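Local coordinates for beta-agarase B (Zobellia galactanivorans, PDB 4ATF), which hydrolyses the beta-1,4-galactosidic linkages of agarose at random, retaining the anomeric configuration and giving the tetramer as its main product, at residues 104-109 with 254-259; 112-117 with 298-303; 69-74 with 260-265. The protein carries 1 engineered substitution. All coordinates share one frame; numbering follows the deposited sequence. Where two conformers were deposited one is given.

Contact 1 of 3, residues 104-109 with 254-259; sequences KTRVVY and EMDIII
E254 meets V108 and R106 with its side chain. E254 CB lies 4.0 Å from V108 CB. Its CG sits between the backbone N and the carbonyl carbon (chi1 72°), which lays the extended chain across the arginine, with E254 CG 3.8 Å from R106 CD. The carboxylate reaches the guanidinium at its edge, but this salt bridge is long, 4.0 Å from E254 OE2 to R106 NH1. A water helps to span it. The water donates to E254 OE2 at 2.7 Å and takes a weak bond from R106 NH1.

M255 and V107 form an antiparallel hydrogen-bonded pair. V107 N to M255 O and M255 N to V107 O both measure 2.8 Å. The M255 side chain turns away and packs on L130.

D256 runs alongside R106, pointing the same way. R106 NE donates to D256 OD1 at 2.8 Å, from above the carboxylate plane. D256 OD2 is hydrogen-bonded to ND1 of H60, a substrate-binding residue. An alanine here would probably leave R106 NE without its close acceptor and H60 freer to turn.

I257 adds an apolar touch, its CD1 4.2 Å from V107 CG1.

Two carboxylates thus share one arginine. The buried charge of D256 is probably balanced in part by R106. D256 is thus a second-shell residue behind H60, and R106 backs it.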
loop_
_atom_site.group_PDB
_atom_site.type_symbol
_atom_site.label_atom_id
_atom_site.label_comp_id
_atom_site.label_asym_id
_atom_site.label_seq_id
_atom_site.Cartn_x
_atom_site.Cartn_y
_atom_site.Cartn_z
ATOM N N LYS A 104 9.195 -11.979 1.799
ATOM C CA LYS A 104 10.535 -12.454 2.143
ATOM C C LYS A 104 11.506 -12.280 0.967
ATOM O O LYS A 104 12.693 -12.533 1.149
ATOM C CB LYS A 104 10.487 -13.900 2.646
ATOM C CG LYS A 104 10.046 -13.881 4.194
ATOM C CD LYS A 104 10.150 -15.213 4.780
ATOM C CE LYS A 104 9.914 -15.107 6.285
ATOM N NZ LYS A 104 9.660 -16.385 6.880
ATOM N N THR A 105 11.001 -11.891 -0.212
ATOM C CA THR A 105 11.821 -11.697 -1.410
ATOM C C THR A 105 11.517 -10.275 -1.899
ATOM O O THR A 105 10.415 -9.804 -1.724
ATOM C CB THR A 105 11.465 -12.738 -2.563
ATOM O OG1 THR A 105 11.825 -14.038 -2.095
ATOM C CG2 THR A 105 12.173 -12.450 -3.892
ATOM N N ARG A 106 12.492 -9.609 -2.519
ATOM C CA ARG A 106 12.285 -8.246 -2.971
ATOM C C ARG A 106 12.043 -8.228 -4.458
ATOM O O ARG A 106 12.358 -9.202 -5.159
ATOM C CB ARG A 106 13.521 -7.364 -2.615
ATOM C CG ARG A 106 13.647 -7.180 -1.054
ATOM C CD ARG A 106 14.759 -6.263 -0.586
ATOM N NE ARG A 106 14.827 -6.299 0.896
ATOM C CZ ARG A 106 15.931 -6.508 1.578
ATOM N NH1 ARG A 106 17.070 -6.662 0.944
ATOM N NH2 ARG A 106 15.912 -6.545 2.891
ATOM N N VAL A 107 11.439 -7.147 -4.945
ATOM C CA VAL A 107 11.193 -7.016 -6.369
ATOM C C VAL A 107 11.896 -5.761 -6.904
ATOM O O VAL A 107 12.138 -4.808 -6.170
ATOM C CB VAL A 107 9.681 -6.872 -6.670
ATOM C CG1 VAL A 107 8.981 -8.210 -6.404
ATOM C CG2 VAL A 107 9.053 -5.713 -5.893
ATOM N N VAL A 108 12.159 -5.734 -8.202
ATOM C CA VAL A 108 12.719 -4.519 -8.773
ATOM C C VAL A 108 12.160 -4.298 -10.167
ATOM O O VAL A 108 11.774 -5.293 -10.849
ATOM C CB VAL A 108 14.265 -4.627 -8.757
ATOM C CG1 VAL A 108 14.774 -5.753 -9.744
ATOM C CG2 VAL A 108 14.986 -3.185 -8.920
ATOM N N TYR A 109 12.192 -3.048 -10.651
ATOM C CA TYR A 109 11.800 -2.750 -12.068
ATOM C C TYR A 109 12.661 -3.608 -13.047
ATOM O O TYR A 109 13.833 -3.943 -12.724
ATOM C CB TYR A 109 12.000 -1.251 -12.415
ATOM C CG TYR A 109 13.442 -0.869 -12.474
ATOM C CD1 TYR A 109 14.197 -1.005 -13.696
ATOM C CD2 TYR A 109 14.098 -0.456 -11.340
ATOM C CE1 TYR A 109 15.574 -0.745 -13.735
ATOM C CE2 TYR A 109 15.471 -0.242 -11.352
ATOM C CZ TYR A 109 16.183 -0.343 -12.551
ATOM O OH TYR A 109 17.511 -0.091 -12.536
ATOM N N GLU A 254 15.806 -2.109 -5.136
ATOM C CA GLU A 254 14.852 -3.247 -4.974
ATOM C C GLU A 254 13.994 -3.048 -3.697
ATOM O O GLU A 254 14.435 -2.333 -2.723
ATOM C CB GLU A 254 15.621 -4.601 -4.984
ATOM C CG GLU A 254 16.426 -4.830 -3.711
ATOM C CD GLU A 254 17.302 -6.062 -3.756
ATOM O OE1 GLU A 254 17.159 -6.903 -4.705
ATOM O OE2 GLU A 254 18.152 -6.166 -2.850
ATOM N N MET A 255 12.750 -3.603 -3.690
ATOM C CA MET A 255 11.788 -3.203 -2.636
ATOM C C MET A 255 11.066 -4.441 -2.074
ATOM O O MET A 255 10.846 -5.420 -2.803
ATOM C CB MET A 255 10.740 -2.226 -3.193
ATOM C CG MET A 255 11.346 -0.869 -3.597
ATOM S SD MET A 255 10.079 0.306 -4.039
ATOM C CE MET A 255 11.106 1.640 -4.749
ATOM N N ASP A 256 10.759 -4.377 -0.765
ATOM C CA ASP A 256 9.873 -5.288 -0.073
ATOM C C ASP A 256 8.397 -4.967 -0.452
ATOM O O ASP A 256 8.026 -3.807 -0.656
ATOM C CB ASP A 256 9.973 -5.031 1.468
ATOM C CG ASP A 256 11.346 -5.442 2.075
ATOM O OD1 ASP A 256 12.073 -6.325 1.537
ATOM O OD2 ASP A 256 11.700 -4.884 3.145
ATOM N N ILE A 257 7.541 -5.985 -0.510
ATOM C CA ILE A 257 6.125 -5.768 -0.717
ATOM C C ILE A 257 5.520 -5.759 0.673
ATOM O O ILE A 257 5.821 -6.649 1.479
ATOM C CB ILE A 257 5.515 -6.926 -1.543
ATOM C CG1 ILE A 257 6.211 -7.069 -2.920
ATOM C CG2 ILE A 257 3.947 -6.745 -1.624
ATOM C CD1 ILE A 257 5.737 -8.379 -3.679
ATOM N N ILE A 258 4.725 -4.751 1.003
ATOM C CA ILE A 258 4.150 -4.657 2.375
ATOM C C ILE A 258 2.613 -4.566 2.191
ATOM O O ILE A 258 2.144 -3.839 1.297
ATOM C CB ILE A 258 4.693 -3.392 3.123
ATOM C CG1 ILE A 258 6.253 -3.428 3.142
ATOM C CG2 ILE A 258 4.037 -3.216 4.501
ATOM C CD1 ILE A 258 6.905 -2.259 3.915
ATOM N N ILE A 259 1.849 -5.340 3.006
ATOM C CA ILE A 259 0.383 -5.253 3.026
ATOM C C ILE A 259 -0.005 -4.959 4.483
ATOM O O ILE A 259 0.374 -5.727 5.369
ATOM C CB ILE A 259 -0.259 -6.590 2.522
ATOM C CG1 ILE A 259 0.273 -6.905 1.114
ATOM C CG2 ILE A 259 -1.841 -6.470 2.609
ATOM C CD1 ILE A 259 -0.288 -8.203 0.461
HETATM O O HOH W 1 17.619 -8.588 -1.832
#

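Contact 2 of 3, residues 112-117 with 298-303; sequences YIEARA and WIRIYK
Two neighbouring antiparallel strands of the GH16 beta-sandwich meet here, in register from Y112 with Y302 to R116 with W298. Their axes come within 4.7 Å. Backbone bonds link the Y112-Y302 and E114-R300 pairs in both directions, and R116 N donates to W298 O.

On one face E114 and R300 lie side by side. R300 NE and NH2 both donate to E114 OE1, at 2.9 and 3.0 Å. They come from the same side of the carboxylate, above its plane, while OE1 lies near the guanidinium plane. Y112 OH donates to E114 OE2 at 2.6 Å, and R200 adds a salt bridge to the same oxygen. R300 also donates to the carbonyls of I17 and P18. This buried carboxylate is therefore gripped at both oxygens. Next to it, R116 CB sits over the six-membered ring of W298, 3.5 Å from its centroid, in a CH-pi contact. The R116 guanidinium goes on to D297, a sodium ligand.

The other face is apolar. I113 packs on I299, and I299 and I301 also pack on I257 of strand 255-262. Antiparallel strands that turn an apolar face to the core between two sheets are typical of the jelly-roll sandwich of GH16.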
loop_
_atom_site.group_PDB
_atom_site.type_symbol
_atom_site.label_atom_id
_atom_site.label_comp_id
_atom_site.label_asym_id
_atom_site.label_seq_id
_atom_site.Cartn_x
_atom_site.Cartn_y
_atom_site.Cartn_z
ATOM N N TYR A 112 5.480 -5.789 -12.893
ATOM C CA TYR A 112 4.055 -5.425 -12.806
ATOM C C TYR A 112 3.546 -6.177 -11.574
ATOM O O TYR A 112 3.710 -7.412 -11.515
ATOM C CB TYR A 112 3.255 -5.962 -14.042
ATOM C CG TYR A 112 1.786 -5.566 -13.920
ATOM C CD1 TYR A 112 1.438 -4.214 -13.988
ATOM C CD2 TYR A 112 0.787 -6.509 -13.650
ATOM C CE1 TYR A 112 0.092 -3.775 -13.795
ATOM C CE2 TYR A 112 -0.597 -6.088 -13.474
ATOM C CZ TYR A 112 -0.909 -4.703 -13.532
ATOM O OH TYR A 112 -2.175 -4.219 -13.334
ATOM N N ILE A 113 2.906 -5.459 -10.644
ATOM C CA ILE A 113 2.358 -6.067 -9.433
ATOM C C ILE A 113 0.933 -5.612 -9.255
ATOM O O ILE A 113 0.666 -4.426 -9.388
ATOM C CB ILE A 113 3.187 -5.642 -8.210
ATOM C CG1 ILE A 113 4.643 -6.103 -8.367
ATOM C CG2 ILE A 113 2.561 -6.181 -6.913
ATOM C CD1 ILE A 113 5.594 -5.491 -7.267
ATOM N N GLU A 114 0.032 -6.558 -8.965
ATOM C CA GLU A 114 -1.385 -6.292 -8.880
ATOM C C GLU A 114 -2.026 -7.112 -7.769
ATOM O O GLU A 114 -1.891 -8.370 -7.689
ATOM C CB GLU A 114 -2.025 -6.632 -10.234
ATOM C CG GLU A 114 -3.496 -6.205 -10.384
ATOM C CD GLU A 114 -4.068 -6.644 -11.746
ATOM O OE1 GLU A 114 -4.504 -7.807 -11.861
ATOM O OE2 GLU A 114 -4.105 -5.825 -12.700
ATOM N N ALA A 115 -2.764 -6.419 -6.918
ATOM C CA ALA A 115 -3.505 -7.066 -5.834
ATOM C C ALA A 115 -4.982 -6.975 -6.104
ATOM O O ALA A 115 -5.445 -5.903 -6.480
ATOM C CB ALA A 115 -3.232 -6.332 -4.544
ATOM N N ARG A 116 -5.719 -8.079 -5.912
ATOM C CA ARG A 116 -7.152 -8.014 -5.921
ATOM C C ARG A 116 -7.608 -7.907 -4.431
ATOM O O ARG A 116 -7.388 -8.839 -3.614
ATOM C CB ARG A 116 -7.751 -9.236 -6.651
ATOM C CG ARG A 116 -9.319 -9.294 -6.597
ATOM C CD ARG A 116 -9.901 -10.434 -7.430
ATOM N NE ARG A 116 -11.365 -10.182 -7.698
ATOM C CZ ARG A 116 -12.358 -10.692 -6.992
ATOM N NH1 ARG A 116 -12.100 -11.521 -5.970
ATOM N NH2 ARG A 116 -13.626 -10.400 -7.295
ATOM N N ALA A 117 -8.196 -6.764 -4.055
ATOM C CA ALA A 117 -8.401 -6.475 -2.640
ATOM C C ALA A 117 -9.692 -5.734 -2.424
ATOM O O ALA A 117 -10.245 -5.072 -3.358
ATOM C CB ALA A 117 -7.166 -5.597 -2.053
ATOM N N TRP A 298 -5.716 -11.984 -3.741
ATOM C CA TRP A 298 -4.402 -12.406 -4.289
ATOM C C TRP A 298 -3.523 -11.230 -4.649
ATOM O O TRP A 298 -3.987 -10.080 -4.744
ATOM C CB TRP A 298 -4.549 -13.372 -5.513
ATOM C CG TRP A 298 -5.610 -13.001 -6.620
ATOM C CD1 TRP A 298 -6.842 -13.634 -6.885
ATOM C CD2 TRP A 298 -5.460 -11.987 -7.637
ATOM N NE1 TRP A 298 -7.444 -13.044 -8.025
ATOM C CE2 TRP A 298 -6.623 -12.042 -8.487
ATOM C CE3 TRP A 298 -4.466 -11.030 -7.903
ATOM C CZ2 TRP A 298 -6.792 -11.169 -9.594
ATOM C CZ3 TRP A 298 -4.643 -10.148 -8.985
ATOM C CH2 TRP A 298 -5.804 -10.234 -9.820
ATOM N N ILE A 299 -2.246 -11.520 -4.828
ATOM C CA ILE A 299 -1.289 -10.561 -5.291
ATOM C C ILE A 299 -0.412 -11.281 -6.317
ATOM O O ILE A 299 0.137 -12.380 -6.033
ATOM C CB ILE A 299 -0.497 -9.880 -4.135
ATOM C CG1 ILE A 299 0.442 -8.760 -4.725
ATOM C CG2 ILE A 299 0.236 -10.925 -3.288
ATOM C CD1 ILE A 299 0.978 -7.826 -3.617
ATOM N N ARG A 300 -0.362 -10.732 -7.535
ATOM C CA ARG A 300 0.316 -11.418 -8.618
ATOM C C ARG A 300 1.393 -10.464 -9.139
ATOM O O ARG A 300 1.209 -9.227 -9.157
ATOM C CB ARG A 300 -0.693 -11.868 -9.697
ATOM C CG ARG A 300 -1.374 -10.705 -10.514
ATOM C CD ARG A 300 -2.551 -11.359 -11.325
ATOM N NE ARG A 300 -3.156 -10.336 -12.207
ATOM C CZ ARG A 300 -3.287 -10.473 -13.540
ATOM N NH1 ARG A 300 -2.947 -11.613 -14.184
ATOM N NH2 ARG A 300 -3.847 -9.481 -14.255
ATOM N N ILE A 301 2.513 -11.048 -9.538
ATOM C CA ILE A 301 3.729 -10.332 -9.861
ATOM C C ILE A 301 4.278 -10.924 -11.184
ATOM O O ILE A 301 4.408 -12.149 -11.311
ATOM C CB ILE A 301 4.800 -10.561 -8.754
ATOM C CG1 ILE A 301 4.318 -9.947 -7.404
ATOM C CG2 ILE A 301 6.137 -10.005 -9.233
ATOM C CD1 ILE A 301 4.710 -10.767 -6.105
ATOM N N TYR A 302 4.560 -10.063 -12.169
ATOM C CA TYR A 302 5.049 -10.527 -13.485
ATOM C C TYR A 302 6.275 -9.725 -13.903
ATOM O O TYR A 302 6.393 -8.527 -13.583
ATOM C CB TYR A 302 3.975 -10.346 -14.584
ATOM C CG TYR A 302 2.767 -11.195 -14.402
ATOM C CD1 TYR A 302 1.756 -10.838 -13.483
ATOM C CD2 TYR A 302 2.618 -12.365 -15.147
ATOM C CE1 TYR A 302 0.648 -11.637 -13.301
ATOM C CE2 TYR A 302 1.472 -13.197 -14.977
ATOM C CZ TYR A 302 0.498 -12.792 -14.066
ATOM O OH TYR A 302 -0.628 -13.592 -13.904
ATOM N N LYS A 303 7.183 -10.380 -14.632
ATOM C CA LYS A 303 8.377 -9.703 -15.206
ATOM C C LYS A 303 8.308 -9.836 -16.718
ATOM O O LYS A 303 7.873 -10.880 -17.220
ATOM C CB LYS A 303 9.691 -10.361 -14.639
ATOM C CG LYS A 303 9.792 -10.071 -13.037
ATOM C CD LYS A 303 11.208 -9.682 -12.537
ATOM C CE LYS A 303 11.546 -8.408 -13.078
ATOM N NZ LYS A 303 12.317 -7.508 -12.274
#

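Contact 3 of 3, residues 69-74 with 260-265; sequences TEWKRD and NTEDQT. With GAL (beta-D-galactopyranose), chain E.
W71 and T69 carry most of this contact, and D263 comes next. The indole of W71 meets the 260-262 strand with its edge. W71 NE1 donates to T261 O at 3.0 Å, and the bond is nearly straight (170°). The carbonyl oxygen lies in the ring plane, so this bond helps to fix the rotation of the indole. W71 CG is anti to its own carbonyl carbon (chi1 -72°), which carries the ring across toward strand 260-262. Further round the same edge, W71 CZ2 lies 3.7 Å from E262 OE2 and is also touched by E262 CG. T69 CG2 lies over one face of the ring, off toward the rim. The rings of W71 and Y59, a substrate-binding residue, also meet.

The two strands run roughly antiparallel, at 153°, but do not pair directly. Their axes are 8.0 Å apart at the closest. Strand 96-103 pairs with both of them, so the contact bridges across it in the jelly-roll fold of GH16, beside the cleft that holds the agarose chain.

T69 points its side chain at the loop that follows strand 260-262. T69 OG1 accepts from D263 N at 2.8 Å, and D263 CB lies 3.8 Å from T69 OG1. The carboxylate of D263 is held elsewhere. Its OD2 bonds to T280 OG1, and its OD1 takes L68 N and S268 OG.

Between these two grips stands E262, a known substrate-binding residue. T69 OG1 lies 4.0 Å from E262 CB. The extended chain of E262 brings the carboxylate to the galactose, and GAL O4 donates to E262 OE1 at 2.6 Å.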
loop_
_atom_site.group_PDB
_atom_site.type_symbol
_atom_site.label_atom_id
_atom_site.label_comp_id
_atom_site.label_asym_id
_atom_site.label_seq_id
_atom_site.Cartn_x
_atom_site.Cartn_y
_atom_site.Cartn_z
ATOM N N THR A 69 -1.246 3.576 15.371
ATOM C CA THR A 69 -0.979 2.157 14.942
ATOM C C THR A 69 -0.034 1.409 15.911
ATOM O O THR A 69 1.015 1.963 16.322
ATOM C CB THR A 69 -0.349 2.057 13.556
ATOM O OG1 THR A 69 -1.107 2.849 12.621
ATOM C CG2 THR A 69 -0.331 0.611 13.106
ATOM N N GLU A 70 -0.408 0.173 16.309
ATOM C CA GLU A 70 0.613 -0.676 16.973
ATOM C C GLU A 70 0.515 -2.044 16.304
ATOM O O GLU A 70 -0.414 -2.825 16.612
ATOM C CB GLU A 70 0.370 -0.723 18.493
ATOM C CG GLU A 70 1.377 -1.732 19.148
ATOM C CD GLU A 70 1.214 -1.803 20.679
ATOM O OE1 GLU A 70 1.770 -0.902 21.365
ATOM O OE2 GLU A 70 0.551 -2.760 21.187
ATOM N N TRP A 71 1.368 -2.293 15.305
ATOM C CA TRP A 71 1.249 -3.531 14.564
ATOM C C TRP A 71 1.492 -4.741 15.459
ATOM O O TRP A 71 2.337 -4.698 16.358
ATOM C CB TRP A 71 2.223 -3.595 13.394
ATOM C CG TRP A 71 1.798 -2.640 12.251
ATOM C CD1 TRP A 71 0.529 -2.479 11.697
ATOM C CD2 TRP A 71 2.658 -1.781 11.526
ATOM N NE1 TRP A 71 0.564 -1.558 10.666
ATOM C CE2 TRP A 71 1.861 -1.090 10.558
ATOM C CE3 TRP A 71 4.041 -1.503 11.594
ATOM C CZ2 TRP A 71 2.425 -0.143 9.642
ATOM C CZ3 TRP A 71 4.586 -0.555 10.673
ATOM C CH2 TRP A 71 3.772 0.108 9.738
ATOM N N LYS A 72 0.819 -5.852 15.137
ATOM C CA LYS A 72 0.947 -7.145 15.873
ATOM C C LYS A 72 0.978 -8.303 14.895
ATOM O O LYS A 72 0.220 -8.320 13.885
ATOM C CB LYS A 72 -0.266 -7.297 16.824
ATOM C CG LYS A 72 -0.214 -6.362 18.052
ATOM C CD LYS A 72 0.935 -6.801 19.063
ATOM C CE LYS A 72 0.888 -5.901 20.271
ATOM N NZ LYS A 72 1.947 -6.187 21.284
ATOM N N ARG A 73 1.841 -9.286 15.166
ATOM C CA ARG A 73 1.916 -10.515 14.347
ATOM C C ARG A 73 0.562 -11.219 14.306
ATOM O O ARG A 73 0.180 -11.714 13.279
ATOM C CB ARG A 73 2.992 -11.494 14.864
ATOM C CG ARG A 73 4.396 -10.947 14.591
ATOM C CD ARG A 73 5.467 -11.854 15.138
ATOM N NE ARG A 73 6.816 -11.261 14.992
ATOM C CZ ARG A 73 7.507 -11.201 13.869
ATOM N NH1 ARG A 73 7.003 -11.689 12.736
ATOM N NH2 ARG A 73 8.732 -10.639 13.882
ATOM N N ASP A 74 -0.156 -11.227 15.425
ATOM C CA ASP A 74 -1.406 -11.960 15.506
ATOM C C ASP A 74 -2.679 -11.157 15.086
ATOM O O ASP A 74 -3.817 -11.581 15.378
ATOM C CB ASP A 74 -1.536 -12.546 16.920
ATOM C CG ASP A 74 -1.804 -11.477 17.996
ATOM O OD1 ASP A 74 -1.833 -10.258 17.713
ATOM O OD2 ASP A 74 -2.005 -11.889 19.162
ATOM N N ASN A 260 -0.781 -3.903 4.753
ATOM C CA ASN A 260 -1.123 -3.573 6.112
ATOM C C ASN A 260 -2.340 -2.708 6.174
ATOM O O ASN A 260 -2.951 -2.388 5.137
ATOM C CB ASN A 260 0.094 -2.936 6.895
ATOM C CG ASN A 260 0.394 -1.463 6.504
ATOM O OD1 ASN A 260 -0.478 -0.723 6.098
ATOM N ND2 ASN A 260 1.647 -1.040 6.682
ATOM N N THR A 261 -2.739 -2.383 7.411
ATOM C CA THR A 261 -3.642 -1.248 7.658
ATOM C C THR A 261 -2.896 -0.325 8.591
ATOM O O THR A 261 -1.940 -0.790 9.270
ATOM C CB THR A 261 -5.056 -1.658 8.199
ATOM O OG1 THR A 261 -4.939 -2.227 9.516
ATOM C CG2 THR A 261 -5.698 -2.724 7.250
ATOM N N GLU A 262 -3.330 0.951 8.670
ATOM C CA GLU A 262 -2.599 1.989 9.466
ATOM C C GLU A 262 -3.565 3.042 9.949
ATOM O O GLU A 262 -4.466 3.461 9.201
ATOM C CB GLU A 262 -1.505 2.780 8.663
ATOM C CG GLU A 262 -0.286 2.003 8.294
ATOM C CD GLU A 262 0.752 2.809 7.432
ATOM O OE1 GLU A 262 0.564 4.005 7.171
ATOM O OE2 GLU A 262 1.724 2.205 6.927
ATOM N N ASP A 263 -3.357 3.517 11.171
ATOM C CA ASP A 263 -3.905 4.808 11.542
ATOM C C ASP A 263 -2.774 5.845 11.311
ATOM O O ASP A 263 -1.702 5.695 11.880
ATOM C CB ASP A 263 -4.292 4.812 13.037
ATOM C CG ASP A 263 -4.716 6.182 13.503
ATOM O OD1 ASP A 263 -3.821 6.958 13.978
ATOM O OD2 ASP A 263 -5.953 6.456 13.442
ATOM N N GLN A 264 -3.003 6.895 10.525
ATOM C CA GLN A 264 -1.951 7.879 10.312
ATOM C C GLN A 264 -2.176 9.178 11.163
ATOM O O GLN A 264 -3.311 9.577 11.417
ATOM C CB GLN A 264 -1.900 8.172 8.821
ATOM C CG GLN A 264 -1.374 6.944 8.140
ATOM C CD GLN A 264 -1.800 6.752 6.720
ATOM O OE1 GLN A 264 -1.412 5.742 6.047
ATOM N NE2 GLN A 264 -2.532 7.695 6.198
ATOM N N THR A 265 -1.063 9.800 11.598
ATOM C CA THR A 265 -1.134 11.021 12.429
ATOM C C THR A 265 -1.939 12.180 11.788
ATOM O O THR A 265 -2.707 12.887 12.453
ATOM C CB THR A 265 0.276 11.543 12.835
ATOM O OG1 THR A 265 0.977 10.471 13.459
ATOM C CG2 THR A 265 0.149 12.715 13.880
HETATM C C1 GAL E . 2.780 5.846 2.356
HETATM C C2 GAL E . 3.662 6.343 3.492
HETATM C C3 GAL E . 4.306 5.265 4.370
HETATM C C4 GAL E . 3.152 4.380 4.880
HETATM C C5 GAL E . 2.289 3.916 3.671
HETATM C C6 GAL E . 1.170 2.929 4.051
HETATM O O2 GAL E . 4.702 7.018 2.844
HETATM O O3 GAL E . 4.944 5.998 5.430
HETATM O O4 GAL E . 2.361 5.169 5.729
HETATM O O5 GAL E . 1.778 4.971 2.846
HETATM O O6 GAL E . 0.566 2.574 2.805
#

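In the fold
Contacts 1 and 3 share strand 255-262, and their segments adjoin in sequence, with centres about 19 Å apart. Contact 1 holds the start of this run and contact 3 its end at the substrate. Contacts 1 and 2 touch directly, their centres about 12 Å apart. I257 CD1 packs 3.6 Å from I301 CD1, and I257 CG2 lies 3.7 Å from I299 CD1. K303 NZ probably bonds to V108 O. Contacts 2 and 3 do not touch, with nearest atoms about 9 Å apart. The M255 side chain is about 6 Å from that of E138, the probable nucleophile, and the I113 side chain is about 11 Å from that of E138.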